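PDB 1QDD: lithostathine-1-alpha from Homo sapiens, which might inhibit spontaneous calcium carbonate precipitation, and may be associated with pancreas and brain regeneration. Local coordinates for residues K85-H90 / W127-C132; D37-C42 / H90-S95. The protein carries 1 engineered substitution. One frame throughout, in Å; residues are numbered along the deposited sequence.

Contact 1. Residues K85-H90 / W127-C132; sequences KNRAWH and WKDVPC. Engineered in segment 85-90: A88 (natural residue Arg).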
ATOM      1  N   LYS A  85      -6.065   3.945 -18.488  1.00 16.25           N
ATOM      2  CA  LYS A  85      -5.304   3.044 -19.338  1.00 17.05           C
ATOM      3  C   LYS A  85      -4.399   3.750 -20.331  1.00 17.27           C
ATOM      4  O   LYS A  85      -4.134   3.285 -21.447  1.00 18.63           O
ATOM      5  CB  LYS A  85      -6.237   2.049 -20.051  1.00 18.45           C
ATOM      6  CG  LYS A  85      -7.074   1.247 -19.071  1.00 20.49           C
ATOM      7  CD  LYS A  85      -7.936   0.198 -19.755  1.00 22.87           C
ATOM      8  CE  LYS A  85      -8.291  -0.911 -18.778  1.00 25.06           C
ATOM      9  NZ  LYS A  85      -9.484  -0.556 -17.968  1.00 26.88           N
ATOM     10  N   ASN A  86      -3.836   4.880 -19.913  1.00 16.15           N
ATOM     11  CA  ASN A  86      -2.983   5.706 -20.749  1.00 16.05           C
ATOM     12  C   ASN A  86      -1.613   5.953 -20.152  1.00 15.68           C
ATOM     13  O   ASN A  86      -0.853   6.868 -20.454  1.00 17.64           O
ATOM     14  CB  ASN A  86      -3.658   7.041 -21.062  1.00 15.67           C
ATOM     15  CG  ASN A  86      -3.927   7.903 -19.856  1.00 15.80           C
ATOM     16  OD1 ASN A  86      -3.810   7.494 -18.698  1.00 15.10           O
ATOM     17  ND2 ASN A  86      -4.312   9.154 -20.080  1.00 16.40           N
ATOM     18  N   ARG A  87      -1.277   5.103 -19.169  1.00 15.68           N
ATOM     19  CA  ARG A  87       0.004   5.146 -18.492  1.00 17.18           C
ATOM     20  C   ARG A  87       0.229   6.426 -17.715  1.00 16.54           C
ATOM     21  O   ARG A  87       1.317   6.985 -17.611  1.00 18.55           O
ATOM     22  CB  ARG A  87       1.117   4.803 -19.492  1.00 19.35           C
ATOM     23  CG  ARG A  87       1.460   3.346 -19.466  1.00 21.22           C
ATOM     24  CD  ARG A  87       0.383   2.384 -19.998  1.00 19.91           C
ATOM     25  NE  ARG A  87       1.093   1.170 -19.548  1.00 17.85           N
ATOM     26  CZ  ARG A  87       0.815   0.474 -18.468  1.00 16.17           C
ATOM     27  NH1 ARG A  87      -0.284   0.703 -17.766  1.00 15.87           N
ATOM     28  NH2 ARG A  87       1.564  -0.577 -18.132  1.00 16.67           N
ATOM     29  N   ALA A  88      -0.830   6.899 -17.057  1.00 14.51           N
ATOM     30  CA  ALA A  88      -0.802   8.016 -16.129  1.00 13.74           C
ATOM     31  C   ALA A  88      -1.206   7.493 -14.739  1.00 12.48           C
ATOM     32  O   ALA A  88      -2.370   7.146 -14.517  1.00 13.74           O
ATOM     33  CB  ALA A  88      -1.716   9.147 -16.559  1.00 14.72           C
ATOM     34  N   TRP A  89      -0.235   7.371 -13.839  1.00 11.08           N
ATOM     35  CA  TRP A  89      -0.409   6.662 -12.579  1.00 10.00           C
ATOM     36  C   TRP A  89      -0.911   7.526 -11.453  1.00  9.46           C
ATOM     37  O   TRP A  89      -0.534   8.698 -11.298  1.00 11.48           O
ATOM     38  CB  TRP A  89       0.921   5.989 -12.171  1.00 10.90           C
ATOM     39  CG  TRP A  89       1.439   5.053 -13.218  1.00 10.48           C
ATOM     40  CD1 TRP A  89       2.305   5.350 -14.227  1.00 12.29           C
ATOM     41  CD2 TRP A  89       1.062   3.684 -13.405  1.00 10.85           C
ATOM     42  NE1 TRP A  89       2.491   4.253 -15.030  1.00 12.35           N
ATOM     43  CE2 TRP A  89       1.729   3.215 -14.561  1.00 11.75           C
ATOM     44  CE3 TRP A  89       0.211   2.811 -12.742  1.00 10.21           C
ATOM     45  CZ2 TRP A  89       1.587   1.912 -15.025  1.00 12.64           C
ATOM     46  CZ3 TRP A  89       0.066   1.509 -13.198  1.00 11.30           C
ATOM     47  CH2 TRP A  89       0.751   1.079 -14.339  1.00 12.00           C
ATOM     48  N   HIS A  90      -1.818   7.008 -10.628  1.00  9.19           N
ATOM     49  CA  HIS A  90      -2.365   7.705  -9.488  1.00  9.66           C
ATOM     50  C   HIS A  90      -2.456   6.804  -8.257  1.00  8.76           C
ATOM     51  O   HIS A  90      -2.684   5.592  -8.371  1.00  9.59           O
ATOM     52  CB  HIS A  90      -3.817   8.171  -9.735  1.00 12.60           C
ATOM     53  CG  HIS A  90      -3.945   9.221 -10.801  1.00 14.60           C
ATOM     54  ND1 HIS A  90      -3.943  10.568 -10.531  1.00 17.40           N
ATOM     55  CD2 HIS A  90      -4.062   9.087 -12.143  1.00 15.95           C
ATOM     56  CE1 HIS A  90      -4.055  11.234 -11.682  1.00 17.75           C
ATOM     57  NE2 HIS A  90      -4.127  10.362 -12.663  1.00 18.33           N
ATOM     58  N   TRP A 127       8.449  -2.613  -7.902  1.00  8.29           N
ATOM     59  CA  TRP A 127       7.091  -2.641  -8.380  1.00  8.64           C
ATOM     60  C   TRP A 127       6.922  -3.301  -9.745  1.00  8.54           C
ATOM     61  O   TRP A 127       7.776  -3.152 -10.622  1.00  9.75           O
ATOM     62  CB  TRP A 127       6.595  -1.197  -8.519  1.00  9.00           C
ATOM     63  CG  TRP A 127       6.660  -0.314  -7.312  1.00  8.87           C
ATOM     64  CD1 TRP A 127       6.963  -0.645  -6.032  1.00  9.19           C
ATOM     65  CD2 TRP A 127       6.398   1.106  -7.285  1.00  9.61           C
ATOM     66  NE1 TRP A 127       6.914   0.453  -5.193  1.00  9.94           N
ATOM     67  CE2 TRP A 127       6.568   1.534  -5.955  1.00 10.22           C
ATOM     68  CE3 TRP A 127       6.038   2.024  -8.270  1.00 11.15           C
ATOM     69  CZ2 TRP A 127       6.377   2.875  -5.593  1.00 11.36           C
ATOM     70  CZ3 TRP A 127       5.857   3.351  -7.901  1.00 12.30           C
ATOM     71  CH2 TRP A 127       6.030   3.748  -6.576  1.00 12.05           C
ATOM     72  N   LYS A 128       5.791  -3.962  -9.947  1.00  8.39           N
ATOM     73  CA  LYS A 128       5.428  -4.549 -11.236  1.00  9.87           C
ATOM     74  C   LYS A 128       3.976  -4.224 -11.548  1.00  9.27           C
ATOM     75  O   LYS A 128       3.122  -4.287 -10.676  1.00 10.13           O
ATOM     76  CB  LYS A 128       5.619  -6.061 -11.151  1.00 13.57           C
ATOM     77  CG  LYS A 128       5.229  -6.936 -12.318  1.00 15.98           C
ATOM     78  CD  LYS A 128       5.774  -8.330 -12.057  1.00 19.10           C
ATOM     79  CE  LYS A 128       4.838  -9.237 -11.285  1.00 20.93           C
ATOM     80  NZ  LYS A 128       5.303 -10.652 -11.476  1.00 22.82           N
ATOM     81  N   ASP A 129       3.684  -3.902 -12.809  1.00  9.31           N
ATOM     82  CA  ASP A 129       2.328  -3.715 -13.305  1.00  9.80           C
ATOM     83  C   ASP A 129       1.687  -5.054 -13.656  1.00 10.41           C
ATOM     84  O   ASP A 129       2.326  -5.843 -14.367  1.00 12.14           O
ATOM     85  CB  ASP A 129       2.284  -2.789 -14.527  1.00 11.59           C
ATOM     86  CG  ASP A 129       3.144  -3.195 -15.703  1.00 12.72           C
ATOM     87  OD1 ASP A 129       4.337  -3.459 -15.489  1.00 13.46           O
ATOM     88  OD2 ASP A 129       2.636  -3.245 -16.852  1.00 15.49           O
ATOM     89  N   VAL A 130       0.496  -5.331 -13.198  1.00  9.45           N
ATOM     90  CA  VAL A 130      -0.212  -6.598 -13.385  1.00 10.99           C
ATOM     91  C   VAL A 130      -1.697  -6.347 -13.601  1.00 11.58           C
ATOM     92  O   VAL A 130      -2.189  -5.244 -13.324  1.00 11.86           O
ATOM     93  CB  VAL A 130      -0.049  -7.498 -12.136  1.00 12.51           C
ATOM     94  CG1 VAL A 130       1.345  -8.071 -11.960  1.00 15.75           C
ATOM     95  CG2 VAL A 130      -0.439  -6.731 -10.875  1.00 14.76           C
ATOM     96  N   PRO A 131      -2.467  -7.332 -14.052  1.00 11.63           N
ATOM     97  CA  PRO A 131      -3.898  -7.174 -14.229  1.00 12.01           C
ATOM     98  C   PRO A 131      -4.578  -6.893 -12.899  1.00 10.81           C
ATOM     99  O   PRO A 131      -4.345  -7.564 -11.878  1.00 11.48           O
ATOM    100  CB  PRO A 131      -4.344  -8.523 -14.796  1.00 13.35           C
ATOM    101  CG  PRO A 131      -3.122  -9.089 -15.434  1.00 14.82           C
ATOM    102  CD  PRO A 131      -1.975  -8.650 -14.546  1.00 13.62           C
ATOM    103  N   CYS A 132      -5.512  -5.954 -12.861  1.00 10.40           N
ATOM    104  CA  CYS A 132      -6.229  -5.561 -11.659  1.00 10.96           C
ATOM    105  C   CYS A 132      -7.143  -6.643 -11.101  1.00 11.63           C
ATOM    106  O   CYS A 132      -7.535  -6.584  -9.926  1.00 12.01           O
ATOM    107  CB  CYS A 132      -7.049  -4.290 -11.928  1.00 11.65           C
ATOM    108  SG  CYS A 132      -6.061  -2.823 -12.316  1.00 11.50           S
TER
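R87 and D129 form the salt bridge between the loop preceding strand 90-91 and strand 127-130, with NH2 of R87 lying 3.1 Å from OD2 of D129. The carboxylate oxygen sits at the edge of the guanidinium, close to its plane, yet the two flat groups are turned 51° against each other. A bend at chi2 (68°) of R87 brings the guanidinium across to D129. Its charge is shared: NH1 makes a second salt bridge, to D82.

Hydrogen bonds to the neighbouring loop hold both ends of the pair. The guanidinium donates to the carbonyls of S108 and G113, while the backbone amides of the same two residues donate to D129, S108 to OD1 and G113 to OD2. Such a buried carboxylate, with amides and an arginine around it, would be expected to stay ionised. D129 closes the W-K-D sequence of strand 127-130, the counterpart of the W-N-D motif of C-type lectins, whose aspartate in calcium-dependent members is a metal ligand; here the same carboxylate is engaged by R87 and two backbone amides.

The nonpolar part is one approach: W89, whose indole also meets the ring of W102, brings CH2 to 4.2 Å from CB of D129, the ring and carboxylate planes being 79° apart.

Contact 2. Residues D37-C42 / H90-S95; sequences DADLYC and HWSSGS
D39 and S92 make the whole of this touch, one residue from helix 35-44 and one from the turn after strand 90-91. Along the helix, A38, one residue before D39, packs on L50 and F138. D39 follows, with CG anti to the backbone N (chi1 -166°), an orientation that carries the carboxylate out from the helix to the turn. There OG of S92 donates a hydrogen bond to OD1 of D39 across 2.9 Å, coming in from above the carboxylate plane, 48° out of it. CB of S92 lies 3.6 Å from the same OD1. That oxygen also accepts from the amide of L50 and from ND2 of N49, and three donors on one buried atom would probably favour the charged form. S92 is the second residue of a type I turn closed by a bond of 3.0 Å from N of G94 to O of W91. Last comes C42, whose SG is joined to C140 on strand 136-143 and whose backbone bonds to G48. A first helix tied by a disulfide to the final strand of the chain's main sheet is a hallmark of the C-type lectin fold, and here the helix is also hydrogen-bonded, through D39, to a turn of the long loop region.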
ATOM      1  N   ASP A  37     -11.306  -4.587  -4.521  1.00 10.27           N
ATOM      2  CA  ASP A  37     -11.840  -5.161  -3.292  1.00 10.98           C
ATOM      3  C   ASP A  37     -10.880  -4.983  -2.117  1.00 10.27           C
ATOM      4  O   ASP A  37     -11.329  -4.750  -0.988  1.00 11.05           O
ATOM      5  CB  ASP A  37     -12.244  -6.622  -3.485  1.00 12.17           C
ATOM      6  CG  ASP A  37     -13.482  -6.790  -4.354  1.00 15.62           C
ATOM      7  OD1 ASP A  37     -14.185  -5.797  -4.615  1.00 16.68           O
ATOM      8  OD2 ASP A  37     -13.753  -7.936  -4.780  1.00 16.39           O
ATOM      9  N   ALA A  38      -9.572  -5.014  -2.358  1.00 10.11           N
ATOM     10  CA  ALA A  38      -8.564  -4.749  -1.335  1.00  9.70           C
ATOM     11  C   ALA A  38      -8.648  -3.288  -0.895  1.00  9.02           C
ATOM     12  O   ALA A  38      -8.657  -3.014   0.313  1.00  9.75           O
ATOM     13  CB  ALA A  38      -7.182  -5.094  -1.852  1.00  9.34           C
ATOM     14  N   ASP A  39      -8.740  -2.350  -1.837  1.00  9.12           N
ATOM     15  CA  ASP A  39      -8.858  -0.941  -1.455  1.00  9.37           C
ATOM     16  C   ASP A  39     -10.140  -0.681  -0.667  1.00  9.91           C
ATOM     17  O   ASP A  39     -10.105   0.085   0.305  1.00 10.25           O
ATOM     18  CB  ASP A  39      -8.758  -0.041  -2.682  1.00 10.59           C
ATOM     19  CG  ASP A  39      -8.530   1.411  -2.325  1.00 11.93           C
ATOM     20  OD1 ASP A  39      -7.476   1.768  -1.763  1.00 12.86           O
ATOM     21  OD2 ASP A  39      -9.424   2.246  -2.603  1.00 15.34           O
ATOM     22  N   LEU A  40     -11.239  -1.329  -1.017  1.00 10.35           N
ATOM     23  CA  LEU A  40     -12.486  -1.195  -0.253  1.00 11.34           C
ATOM     24  C   LEU A  40     -12.339  -1.725   1.156  1.00 11.14           C
ATOM     25  O   LEU A  40     -12.839  -1.106   2.110  1.00 12.15           O
ATOM     26  CB  LEU A  40     -13.635  -1.884  -0.999  1.00 14.95           C
ATOM     27  CG  LEU A  40     -14.145  -1.171  -2.253  1.00 18.14           C
ATOM     28  CD1 LEU A  40     -15.138  -2.046  -3.009  1.00 19.44           C
ATOM     29  CD2 LEU A  40     -14.774   0.176  -1.930  1.00 19.85           C
ATOM     30  N   TYR A  41     -11.625  -2.834   1.383  1.00 10.75           N
ATOM     31  CA  TYR A  41     -11.381  -3.339   2.725  1.00 10.72           C
ATOM     32  C   TYR A  41     -10.651  -2.274   3.531  1.00  9.98           C
ATOM     33  O   TYR A  41     -10.991  -1.946   4.681  1.00 10.67           O
ATOM     34  CB  TYR A  41     -10.586  -4.662   2.709  1.00 10.94           C
ATOM     35  CG  TYR A  41     -10.306  -5.207   4.093  1.00 11.75           C
ATOM     36  CD1 TYR A  41     -11.097  -6.218   4.644  1.00 12.94           C
ATOM     37  CD2 TYR A  41      -9.273  -4.733   4.885  1.00 11.76           C
ATOM     38  CE1 TYR A  41     -10.857  -6.709   5.920  1.00 12.59           C
ATOM     39  CE2 TYR A  41      -9.039  -5.200   6.156  1.00 12.34           C
ATOM     40  CZ  TYR A  41      -9.829  -6.199   6.671  1.00 12.22           C
ATOM     41  OH  TYR A  41      -9.582  -6.669   7.951  1.00 15.18           O
ATOM     42  N   CYS A  42      -9.590  -1.692   2.943  1.00  8.97           N
ATOM     43  CA  CYS A  42      -8.835  -0.666   3.644  1.00  9.45           C
ATOM     44  C   CYS A  42      -9.684   0.550   4.001  1.00 10.06           C
ATOM     45  O   CYS A  42      -9.492   1.144   5.074  1.00 11.32           O
ATOM     46  CB  CYS A  42      -7.621  -0.221   2.845  1.00  9.47           C
ATOM     47  SG  CYS A  42      -6.389  -1.446   2.385  1.00  9.37           S
ATOM     48  N   HIS A  90      -1.818   7.008 -10.628  1.00  9.19           N
ATOM     49  CA  HIS A  90      -2.365   7.705  -9.488  1.00  9.66           C
ATOM     50  C   HIS A  90      -2.456   6.804  -8.257  1.00  8.76           C
ATOM     51  O   HIS A  90      -2.684   5.592  -8.371  1.00  9.59           O
ATOM     52  CB  HIS A  90      -3.817   8.171  -9.735  1.00 12.60           C
ATOM     53  CG  HIS A  90      -3.945   9.221 -10.801  1.00 14.60           C
ATOM     54  ND1 HIS A  90      -3.943  10.568 -10.531  1.00 17.40           N
ATOM     55  CD2 HIS A  90      -4.062   9.087 -12.143  1.00 15.95           C
ATOM     56  CE1 HIS A  90      -4.055  11.234 -11.682  1.00 17.75           C
ATOM     57  NE2 HIS A  90      -4.127  10.362 -12.663  1.00 18.33           N
ATOM     58  N   TRP A  91      -2.322   7.370  -7.073  1.00  8.48           N
ATOM     59  CA  TRP A  91      -2.516   6.671  -5.806  1.00  8.06           C
ATOM     60  C   TRP A  91      -4.004   6.721  -5.477  1.00  8.84           C
ATOM     61  O   TRP A  91      -4.653   7.778  -5.617  1.00 10.25           O
ATOM     62  CB  TRP A  91      -1.745   7.312  -4.642  1.00  8.72           C
ATOM     63  CG  TRP A  91      -0.265   7.124  -4.710  1.00  8.50           C
ATOM     64  CD1 TRP A  91       0.665   8.096  -4.979  1.00  9.45           C
ATOM     65  CD2 TRP A  91       0.484   5.912  -4.572  1.00  8.08           C
ATOM     66  NE1 TRP A  91       1.934   7.562  -5.004  1.00  9.02           N
ATOM     67  CE2 TRP A  91       1.846   6.208  -4.746  1.00  8.49           C
ATOM     68  CE3 TRP A  91       0.128   4.590  -4.277  1.00  8.09           C
ATOM     69  CZ2 TRP A  91       2.839   5.240  -4.713  1.00  8.48           C
ATOM     70  CZ3 TRP A  91       1.114   3.618  -4.240  1.00  8.50           C
ATOM     71  CH2 TRP A  91       2.454   3.953  -4.448  1.00  8.39           C
ATOM     72  N   SER A  92      -4.601   5.642  -4.985  1.00  9.19           N
ATOM     73  CA  SER A  92      -6.016   5.609  -4.615  1.00  9.68           C
ATOM     74  C   SER A  92      -6.321   6.618  -3.524  1.00 10.27           C
ATOM     75  O   SER A  92      -7.472   7.109  -3.465  1.00 12.71           O
ATOM     76  CB  SER A  92      -6.451   4.200  -4.222  1.00 10.48           C
ATOM     77  OG  SER A  92      -5.821   3.748  -3.049  1.00 11.93           O
ATOM     78  N   SER A  93      -5.398   6.973  -2.652  1.00 10.16           N
ATOM     79  CA  SER A  93      -5.620   7.969  -1.617  1.00 11.74           C
ATOM     80  C   SER A  93      -5.649   9.399  -2.145  1.00 12.37           C
ATOM     81  O   SER A  93      -6.018  10.306  -1.375  1.00 14.53           O
ATOM     82  CB  SER A  93      -4.515   7.910  -0.561  1.00 12.66           C
ATOM     83  OG  SER A  93      -3.281   8.313  -1.119  1.00 14.03           O
ATOM     84  N   GLY A  94      -5.193   9.658  -3.361  1.00 11.55           N
ATOM     85  CA  GLY A  94      -5.163  11.015  -3.896  1.00 12.30           C
ATOM     86  C   GLY A  94      -3.828  11.708  -3.726  1.00 12.84           C
ATOM     87  O   GLY A  94      -3.656  12.846  -4.197  1.00 14.69           O
ATOM     88  N   SER A  95      -2.870  11.138  -3.015  1.00 12.34           N
ATOM     89  CA  SER A  95      -1.552  11.725  -2.833  1.00 12.03           C
ATOM     90  C   SER A  95      -0.789  11.830  -4.148  1.00 12.28           C
ATOM     91  O   SER A  95      -0.994  11.045  -5.062  1.00 13.17           O
ATOM     92  CB  SER A  95      -0.753  10.887  -1.833  0.53 13.74           C
ATOM     93  OG  SER A  95      -1.385  10.880  -0.570  0.53 16.20           O
TER

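Contacts 1 and 2 each centre on a buried aspartate, D129 and D39, that meets a distant part of the chain. Contact 1 lies farther out, its centre about 14 Å from the chain centre, and that of contact 2 about 8 Å from it, though both are partly buried. In contact 1 the acid belongs to a strand and is met by a charged arginine; in contact 2 it belongs to a helix and is met by a neutral serine hydroxyl. Continuous chain supplies the other side of both, since 85-90 and 90-95 share H90, which itself touches neither partner. The two contacts also meet through one ring-to-ring approach, CH2 of W127 standing 4.0 Å from CZ2 of W91.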